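Local coordinates for protein probable arabinosyltransferase C (Mycobacterium tuberculosis, PDB 3PTY) that polymerises arabinose into the arabinan of mycobacterial cell-wall arabinogalactan and is represented by its C-terminal, lectin-like carbohydrate-binding domain, at residues T68-I72 with N115-A119; R147-L153 with A222-V228; R176-W182 with H193-F199. All coordinates share one frame; numbering follows the deposited sequence.

Contact 1 (T68-I72 with N115-A119); sequences TPNGI and NGSRA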
# COMPACT_ATOMS: atom_id res chain seq x y z
N THR A 68 -30.09 -16.79 0.28
CA THR A 68 -30.75 -16.33 1.50
C THR A 68 -30.09 -15.06 2.04
O THR A 68 -28.93 -14.78 1.73
CB THR A 68 -30.67 -17.41 2.60
OG1 THR A 68 -29.30 -17.68 2.90
CG2 THR A 68 -31.35 -18.70 2.14
N PRO A 69 -30.82 -14.29 2.87
CA PRO A 69 -30.30 -13.00 3.35
C PRO A 69 -29.00 -13.14 4.13
O PRO A 69 -28.20 -12.20 4.14
CB PRO A 69 -31.43 -12.48 4.25
CG PRO A 69 -32.66 -13.13 3.72
CD PRO A 69 -32.22 -14.51 3.26
N ASN A 70 -28.80 -14.28 4.78
CA ASN A 70 -27.57 -14.51 5.53
C ASN A 70 -26.63 -15.54 4.90
O ASN A 70 -25.75 -16.07 5.56
CB ASN A 70 -27.89 -14.86 6.99
CG ASN A 70 -28.47 -13.68 7.74
OD1 ASN A 70 -27.75 -12.75 8.11
ND2 ASN A 70 -29.78 -13.71 7.96
N GLY A 71 -26.81 -15.78 3.60
CA GLY A 71 -25.94 -16.70 2.87
C GLY A 71 -24.64 -16.03 2.47
O GLY A 71 -24.32 -15.92 1.28
N ILE A 72 -23.89 -15.58 3.47
CA ILE A 72 -22.62 -14.87 3.30
C ILE A 72 -21.78 -15.15 4.53
O ILE A 72 -22.27 -15.04 5.65
CB ILE A 72 -22.85 -13.35 3.27
CG1 ILE A 72 -23.87 -12.98 2.19
CG2 ILE A 72 -21.53 -12.60 3.05
CD1 ILE A 72 -24.28 -11.53 2.24
N ASN A 115 -34.31 -7.12 4.69
CA ASN A 115 -34.79 -8.48 4.43
C ASN A 115 -34.19 -9.54 5.36
O ASN A 115 -34.24 -10.73 5.04
CB ASN A 115 -34.70 -8.87 2.93
CG ASN A 115 -33.31 -9.30 2.50
OD1 ASN A 115 -32.29 -8.78 2.98
ND2 ASN A 115 -33.25 -10.24 1.56
N GLY A 116 -33.65 -9.11 6.49
CA GLY A 116 -33.25 -10.02 7.56
C GLY A 116 -31.77 -10.34 7.64
O GLY A 116 -31.36 -11.18 8.44
N SER A 117 -30.97 -9.68 6.81
CA SER A 117 -29.54 -9.96 6.77
C SER A 117 -28.81 -9.24 7.90
O SER A 117 -29.05 -8.07 8.15
CB SER A 117 -28.93 -9.52 5.44
OG SER A 117 -27.56 -9.89 5.38
N ARG A 118 -27.91 -9.95 8.58
CA ARG A 118 -27.03 -9.30 9.53
C ARG A 118 -25.62 -9.09 8.94
O ARG A 118 -24.69 -8.73 9.65
CB ARG A 118 -26.97 -10.08 10.85
CG ARG A 118 -28.30 -10.04 11.62
CD ARG A 118 -28.34 -11.04 12.77
NE ARG A 118 -27.60 -10.58 13.94
CZ ARG A 118 -26.43 -11.08 14.33
NH1 ARG A 118 -25.86 -12.06 13.65
NH2 ARG A 118 -25.82 -10.59 15.41
N ALA A 119 -25.47 -9.31 7.64
CA ALA A 119 -24.20 -9.04 6.98
C ALA A 119 -23.89 -7.55 7.05
O ALA A 119 -24.75 -6.73 6.74
CB ALA A 119 -24.24 -9.51 5.53

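Contact 2 (R147-L153 with A222-V228); sequences RSGWYRL and ATQVRLV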
# COMPACT_ATOMS: atom_id res chain seq x y z
N ARG A 147 -33.13 -15.07 -9.46
CA ARG A 147 -33.69 -14.18 -10.46
C ARG A 147 -34.48 -13.13 -9.71
O ARG A 147 -35.46 -13.45 -9.03
CB ARG A 147 -34.61 -14.95 -11.41
CG ARG A 147 -35.29 -14.08 -12.45
CD ARG A 147 -35.97 -14.92 -13.54
NE ARG A 147 -37.21 -15.55 -13.08
CZ ARG A 147 -37.36 -16.86 -12.89
NH1 ARG A 147 -36.35 -17.69 -13.11
NH2 ARG A 147 -38.53 -17.33 -12.47
N SER A 148 -34.05 -11.88 -9.80
CA SER A 148 -34.73 -10.80 -9.09
C SER A 148 -36.02 -10.44 -9.81
O SER A 148 -36.27 -10.87 -10.94
CB SER A 148 -33.84 -9.56 -9.00
OG SER A 148 -33.84 -8.84 -10.23
N GLY A 149 -36.85 -9.65 -9.14
CA GLY A 149 -37.96 -9.01 -9.80
C GLY A 149 -37.42 -7.91 -10.71
O GLY A 149 -36.21 -7.63 -10.73
N TRP A 150 -38.32 -7.28 -11.45
CA TRP A 150 -37.93 -6.22 -12.37
C TRP A 150 -37.74 -4.88 -11.68
O TRP A 150 -38.53 -4.50 -10.80
CB TRP A 150 -38.98 -6.08 -13.48
CG TRP A 150 -39.04 -7.25 -14.40
CD1 TRP A 150 -40.00 -8.23 -14.43
CD2 TRP A 150 -38.11 -7.58 -15.44
NE1 TRP A 150 -39.72 -9.14 -15.42
CE2 TRP A 150 -38.57 -8.76 -16.06
CE3 TRP A 150 -36.94 -6.98 -15.92
CZ2 TRP A 150 -37.90 -9.36 -17.13
CZ3 TRP A 150 -36.27 -7.57 -16.99
CH2 TRP A 150 -36.75 -8.75 -17.58
N TYR A 151 -36.71 -4.15 -12.10
CA TYR A 151 -36.43 -2.80 -11.63
C TYR A 151 -36.58 -1.82 -12.78
O TYR A 151 -36.27 -2.14 -13.92
CB TYR A 151 -35.01 -2.72 -11.08
CG TYR A 151 -34.80 -3.50 -9.81
CD1 TYR A 151 -34.43 -4.85 -9.85
CD2 TYR A 151 -34.97 -2.90 -8.56
CE1 TYR A 151 -34.23 -5.57 -8.68
CE2 TYR A 151 -34.79 -3.62 -7.38
CZ TYR A 151 -34.42 -4.95 -7.45
OH TYR A 151 -34.21 -5.67 -6.29
N ARG A 152 -37.03 -0.61 -12.47
CA ARG A 152 -37.33 0.39 -13.49
C ARG A 152 -36.08 1.18 -13.85
O ARG A 152 -35.39 1.71 -12.97
CB ARG A 152 -38.43 1.32 -12.97
CG ARG A 152 -38.91 2.40 -13.96
CD ARG A 152 -39.90 1.85 -14.99
NE ARG A 152 -41.22 1.43 -14.47
CZ ARG A 152 -41.74 1.76 -13.29
NH1 ARG A 152 -41.09 2.54 -12.43
NH2 ARG A 152 -42.94 1.29 -12.95
N LEU A 153 -35.78 1.27 -15.14
CA LEU A 153 -34.70 2.15 -15.60
C LEU A 153 -35.21 3.58 -15.62
O LEU A 153 -36.39 3.81 -15.90
CB LEU A 153 -34.23 1.75 -17.00
CG LEU A 153 -33.43 0.46 -17.14
CD1 LEU A 153 -33.33 0.07 -18.61
CD2 LEU A 153 -32.03 0.60 -16.55
N ALA A 222 -35.19 -0.48 -23.82
CA ALA A 222 -35.35 -1.22 -22.57
C ALA A 222 -35.93 -0.29 -21.51
O ALA A 222 -35.51 0.86 -21.39
CB ALA A 222 -34.03 -1.79 -22.11
N THR A 223 -36.89 -0.78 -20.73
CA THR A 223 -37.45 0.04 -19.65
C THR A 223 -37.25 -0.60 -18.28
O THR A 223 -37.42 0.06 -17.25
CB THR A 223 -38.96 0.25 -19.84
OG1 THR A 223 -39.60 -1.02 -20.02
CG2 THR A 223 -39.23 1.15 -21.06
N GLN A 224 -36.92 -1.89 -18.26
CA GLN A 224 -36.79 -2.63 -17.01
C GLN A 224 -35.57 -3.54 -17.05
O GLN A 224 -35.16 -4.00 -18.11
CB GLN A 224 -38.05 -3.48 -16.78
CG GLN A 224 -39.35 -2.71 -16.87
CD GLN A 224 -40.58 -3.55 -16.57
OE1 GLN A 224 -40.50 -4.56 -15.86
NE2 GLN A 224 -41.73 -3.13 -17.10
N VAL A 225 -34.98 -3.79 -15.88
CA VAL A 225 -33.86 -4.74 -15.80
C VAL A 225 -34.03 -5.64 -14.60
O VAL A 225 -34.73 -5.29 -13.64
CB VAL A 225 -32.50 -4.03 -15.70
CG1 VAL A 225 -32.21 -3.21 -16.95
CG2 VAL A 225 -32.44 -3.15 -14.43
N ARG A 226 -33.39 -6.80 -14.64
CA ARG A 226 -33.36 -7.67 -13.46
C ARG A 226 -32.02 -8.39 -13.41
O ARG A 226 -31.31 -8.47 -14.41
CB ARG A 226 -34.51 -8.67 -13.49
CG ARG A 226 -34.40 -9.74 -14.57
CD ARG A 226 -35.59 -10.71 -14.54
NE ARG A 226 -35.58 -11.60 -15.70
CZ ARG A 226 -36.59 -12.39 -16.06
NH1 ARG A 226 -37.71 -12.43 -15.34
NH2 ARG A 226 -36.47 -13.16 -17.13
N LEU A 227 -31.69 -8.92 -12.24
CA LEU A 227 -30.46 -9.67 -12.03
C LEU A 227 -30.74 -11.16 -12.07
O LEU A 227 -31.75 -11.62 -11.55
CB LEU A 227 -29.85 -9.32 -10.66
CG LEU A 227 -29.54 -7.86 -10.39
CD1 LEU A 227 -28.94 -7.69 -8.99
CD2 LEU A 227 -28.60 -7.32 -11.47
N VAL A 228 -29.83 -11.91 -12.67
CA VAL A 228 -29.91 -13.36 -12.61
C VAL A 228 -28.54 -13.90 -12.25
O VAL A 228 -27.52 -13.40 -12.72
CB VAL A 228 -30.39 -13.97 -13.95
CG1 VAL A 228 -31.80 -13.44 -14.29
CG2 VAL A 228 -29.41 -13.66 -15.06
O HOH W 1 -38.29 -11.72 -12.62

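Contact 3 (R176-W182 with H193-F199); sequences REVRLQW and HGGSMEF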
# COMPACT_ATOMS: atom_id res chain seq x y z
N ARG A 176 -19.73 -15.10 -16.27
CA ARG A 176 -20.94 -15.65 -16.87
C ARG A 176 -22.01 -16.00 -15.83
O ARG A 176 -23.17 -16.20 -16.17
CB ARG A 176 -20.59 -16.90 -17.69
CG ARG A 176 -19.79 -17.92 -16.90
CD ARG A 176 -19.72 -19.27 -17.60
NE ARG A 176 -19.35 -20.32 -16.65
CZ ARG A 176 -20.22 -21.00 -15.92
NH1 ARG A 176 -21.52 -20.75 -16.02
NH2 ARG A 176 -19.79 -21.94 -15.08
N GLU A 177 -21.63 -16.05 -14.56
CA GLU A 177 -22.56 -16.51 -13.52
C GLU A 177 -23.50 -15.43 -13.00
O GLU A 177 -24.46 -15.73 -12.30
CB GLU A 177 -21.80 -17.13 -12.34
CG GLU A 177 -21.15 -18.47 -12.65
CD GLU A 177 -20.32 -18.98 -11.49
OE1 GLU A 177 -20.90 -19.60 -10.58
OE2 GLU A 177 -19.09 -18.75 -11.48
N VAL A 178 -23.20 -14.17 -13.32
CA VAL A 178 -24.06 -13.06 -12.91
C VAL A 178 -24.35 -12.17 -14.11
O VAL A 178 -23.43 -11.64 -14.73
CB VAL A 178 -23.43 -12.22 -11.77
CG1 VAL A 178 -24.35 -11.05 -11.40
CG2 VAL A 178 -23.15 -13.08 -10.55
N ARG A 179 -25.62 -12.03 -14.45
CA ARG A 179 -25.98 -11.27 -15.63
C ARG A 179 -27.08 -10.28 -15.33
O ARG A 179 -27.85 -10.46 -14.39
CB ARG A 179 -26.40 -12.21 -16.77
CG ARG A 179 -25.30 -13.20 -17.17
CD ARG A 179 -25.69 -14.01 -18.40
NE ARG A 179 -25.87 -13.13 -19.55
CZ ARG A 179 -24.97 -12.95 -20.51
NH1 ARG A 179 -23.81 -13.60 -20.50
NH2 ARG A 179 -25.24 -12.10 -21.50
N LEU A 180 -27.13 -9.23 -16.14
CA LEU A 180 -28.20 -8.26 -16.09
C LEU A 180 -29.05 -8.48 -17.33
O LEU A 180 -28.55 -8.41 -18.45
CB LEU A 180 -27.61 -6.85 -16.14
CG LEU A 180 -28.59 -5.67 -16.16
CD1 LEU A 180 -29.08 -5.35 -14.76
CD2 LEU A 180 -27.92 -4.46 -16.78
N GLN A 181 -30.34 -8.75 -17.13
CA GLN A 181 -31.26 -8.87 -18.25
C GLN A 181 -32.07 -7.59 -18.37
O GLN A 181 -32.37 -6.94 -17.37
CB GLN A 181 -32.20 -10.06 -18.05
CG GLN A 181 -31.49 -11.41 -17.97
CD GLN A 181 -32.46 -12.57 -17.90
OE1 GLN A 181 -33.64 -12.39 -17.60
NE2 GLN A 181 -31.97 -13.78 -18.17
N TRP A 182 -32.42 -7.22 -19.60
CA TRP A 182 -33.28 -6.06 -19.83
C TRP A 182 -34.53 -6.44 -20.61
O TRP A 182 -34.61 -7.52 -21.21
CB TRP A 182 -32.52 -4.95 -20.57
CG TRP A 182 -31.94 -5.38 -21.90
CD1 TRP A 182 -32.64 -5.63 -23.06
CD2 TRP A 182 -30.56 -5.59 -22.21
NE1 TRP A 182 -31.76 -5.99 -24.06
CE2 TRP A 182 -30.48 -5.97 -23.56
CE3 TRP A 182 -29.38 -5.49 -21.46
CZ2 TRP A 182 -29.27 -6.26 -24.19
CZ3 TRP A 182 -28.17 -5.78 -22.09
CH2 TRP A 182 -28.13 -6.16 -23.44
N HIS A 193 -37.41 -11.53 -21.65
CA HIS A 193 -36.42 -10.45 -21.64
C HIS A 193 -35.88 -10.26 -23.06
O HIS A 193 -35.89 -11.20 -23.86
CB HIS A 193 -35.28 -10.75 -20.66
CG HIS A 193 -34.45 -11.94 -21.02
ND1 HIS A 193 -34.89 -13.23 -20.85
CD2 HIS A 193 -33.19 -12.03 -21.52
CE1 HIS A 193 -33.94 -14.07 -21.25
NE2 HIS A 193 -32.90 -13.36 -21.66
N GLY A 194 -35.42 -9.05 -23.37
CA GLY A 194 -34.96 -8.74 -24.71
C GLY A 194 -33.49 -9.04 -24.93
O GLY A 194 -33.02 -9.12 -26.06
N GLY A 195 -32.74 -9.20 -23.84
CA GLY A 195 -31.32 -9.47 -23.94
C GLY A 195 -30.67 -9.39 -22.58
O GLY A 195 -31.35 -9.16 -21.57
N SER A 196 -29.36 -9.58 -22.54
CA SER A 196 -28.64 -9.55 -21.27
C SER A 196 -27.17 -9.25 -21.48
O SER A 196 -26.64 -9.35 -22.60
CB SER A 196 -28.81 -10.87 -20.53
OG SER A 196 -28.12 -11.91 -21.20
N MET A 197 -26.50 -8.88 -20.39
CA MET A 197 -25.06 -8.62 -20.45
C MET A 197 -24.40 -9.10 -19.16
O MET A 197 -25.07 -9.39 -18.17
CB MET A 197 -24.79 -7.13 -20.65
CG MET A 197 -25.27 -6.24 -19.50
SD MET A 197 -25.08 -4.49 -19.88
CE MET A 197 -23.32 -4.45 -20.24
N GLU A 198 -23.08 -9.18 -19.20
CA GLU A 198 -22.29 -9.51 -18.02
C GLU A 198 -21.79 -8.23 -17.38
O GLU A 198 -21.89 -7.15 -17.98
CB GLU A 198 -21.12 -10.40 -18.43
CG GLU A 198 -21.55 -11.80 -18.79
CD GLU A 198 -20.41 -12.64 -19.32
OE1 GLU A 198 -19.27 -12.14 -19.34
OE2 GLU A 198 -20.67 -13.79 -19.72
N PHE A 199 -21.25 -8.35 -16.17
CA PHE A 199 -20.67 -7.22 -15.46
C PHE A 199 -19.15 -7.33 -15.52
O PHE A 199 -18.61 -8.43 -15.61
CB PHE A 199 -21.05 -7.26 -13.98
CG PHE A 199 -22.49 -6.90 -13.69
CD1 PHE A 199 -23.47 -7.88 -13.70
CD2 PHE A 199 -22.85 -5.60 -13.40
CE1 PHE A 199 -24.79 -7.57 -13.43
CE2 PHE A 199 -24.16 -5.27 -13.12
CZ PHE A 199 -25.14 -6.26 -13.13
O HOH W 2 -21.00 -10.87 -14.74

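Contact 1 (T68-I72 with N115-A119)
A type I beta turn from Thr68 to Gly71 presses its two central residues, Pro69 and Asn70, against the irregular segment Asn115-Ala119, joining two parts of the long loop region between strands 63-65 and 133-134. The carboxamide of Asn70 bonds the other backbone at both ends. Its OD1 accepts an almost straight bond from Arg118 N at 2.8 Å (178° at the hydrogen), while its ND2 donates to Gly116 O at 3.0 Å, meeting that oxygen from above the carbonyl plane. Using both ends of the amide fixes its rotation about CB-CG. Ser117 gives the reciprocal grip: with OG swung opposite its own N (chi1 -176°), the hydroxyl donates to Pro69 O at 2.7 Å. The same OG accepts from Ala119 N at 3.1 Å, closing an ST turn. Beside these bonds, Pro69 CG sits 3.2 Å from Asn115 O, and its ring also touches the Asn115 amide, whose OD1 is bonded to Val132 N. Ile72 CD1 meets Ala119 CB at 3.9 Å. With neither segment in a helix or strand, three side-chain-to-backbone bonds, rather than strand pairing, hold these two parts of the loop region together, which probably fixes their alignment.

Contact 2 (R147-L153 with A222-V228)
Two first torsions bring Trp150 and Arg226 face to face: CG of Trp150 lies opposite its carbonyl carbon (chi1 -67°), and CG of Arg226 stands between its own N and C (chi1 69°), from where the chain runs extended to NE beneath the indole. The backbones carrying them are antiparallel neighbours in the large sheet of the beta-sandwich, strands 144-152 and 224-231. Arg226 CD makes a CH-pi contact, 3.7 Å from the centroid of the six-membered ring of Trp150. Further out, the guanidinium is nearly parallel to the indole (15° between planes), with Arg226 CZ 3.5 Å from Trp150 CZ2. Arg147 CD covers the opposite face, so the flat group is sandwiched; the like charges of the two arginines are close, and Gln181 OE1 takes a bond from Arg226 NE.

The backbone evidence falls into two paired regions. Tyr151 N donates to Val225 O at 2.8 Å, with the return bond from Val225 N to Tyr151 O. Between this pair and the pair of Arg147 with Val228 the register shifts by one. There Ser148 N still donates to Leu227 O at 2.9 Å, but Leu227 N bonds to Ser148 OG, also at 2.9 Å, so a hydroxyl takes the place of a carbonyl. That hydroxyl in turn donates to Gly149 O. At the start of strand 224-231, Thr223 and Gln224 both face Ala183 in a classic beta bulge, and both side chains bond Asp185. On the face bearing Val225, Leu153 CD2 packs 3.8 Å from Val225 CG1. At the arginine end, one water donates to Ser148 O and accepts from Arg226 NH1, 2.9 Å from that nitrogen.

Contact 3 (R176-W182 with H193-F199)
The indole of Trp182 lies flat over the backbone of Gly195, whose C is 3.6 Å above the ring plane and over its centre, with Ser196 N nearer the rim on the same face. At the edge of this ring is Met197 SD, 5.3 Å from the centroid of the six-membered ring, a Met-aromatic contact. The ring reaches across to Gly195 because Trp182 CG sits between its own N and C (chi1 57°), and because Gly195 carries no side chain to hold it off.

A second stack lies on the other side of the sheet: the carboxamide of Gln181 covers one face of the His193 imidazole, with planes 11° apart and Gln181 CD 3.6 Å above the ring centre. Its OE1 is also bonded to Arg226 NE, which helps to fix the amide's rotation. The Arg179 guanidinium has Met197 C and Glu198 N over one face, while Ser196 OG sits at its edge. There NE (3.0 Å) and NH2 (2.9 Å) of Arg179 both grip Ser196 OG, side-on. Arg179 NH1 forms a salt bridge to Glu198 OE2 at 3.2 Å, though the guanidinium and carboxylate are steeply turned (73°); Glu198 OE1 is held by Ser175.

Paired bonds between Leu180 and Met197 establish the antiparallel register, with Leu180 N 2.9 Å from Met197 O. On their face, Leu180 CB meets Phe199 CZ at 3.9 Å. Strand 178-183 continues the sheet to strand 224-231 through Arg179 and Gln181, while strand 195-202 borders strand 209-214, where Met197 and Phe199 touch Ala213. Just before strand 178-183, Glu177 bonds His238, a calcium ligand.

How the contacts relate
All three contacts belong to the C-terminal carbohydrate-binding domain. Contact 1 comes first along the chain and closes before the others open; contact 3 is nested inside the loop closed by contact 2. Contacts 2 and 3 have centres about 10 Å apart and occupy four successive strands of one antiparallel sheet, in the order 144-152, 224-231, 178-183, 195-202. Their shared seam includes a probable hydrogen bond from Arg179 N to Val228 O, so they form one continuous region. Contact 1 stands apart among loops, its nearest atoms about 9 Å from contact 2 and about 12 Å from contact 3. Contacts 2 and 3 thus build part of the domain's sheet framework, while contact 1 packs the loop region between strands 63-65 and 133-134.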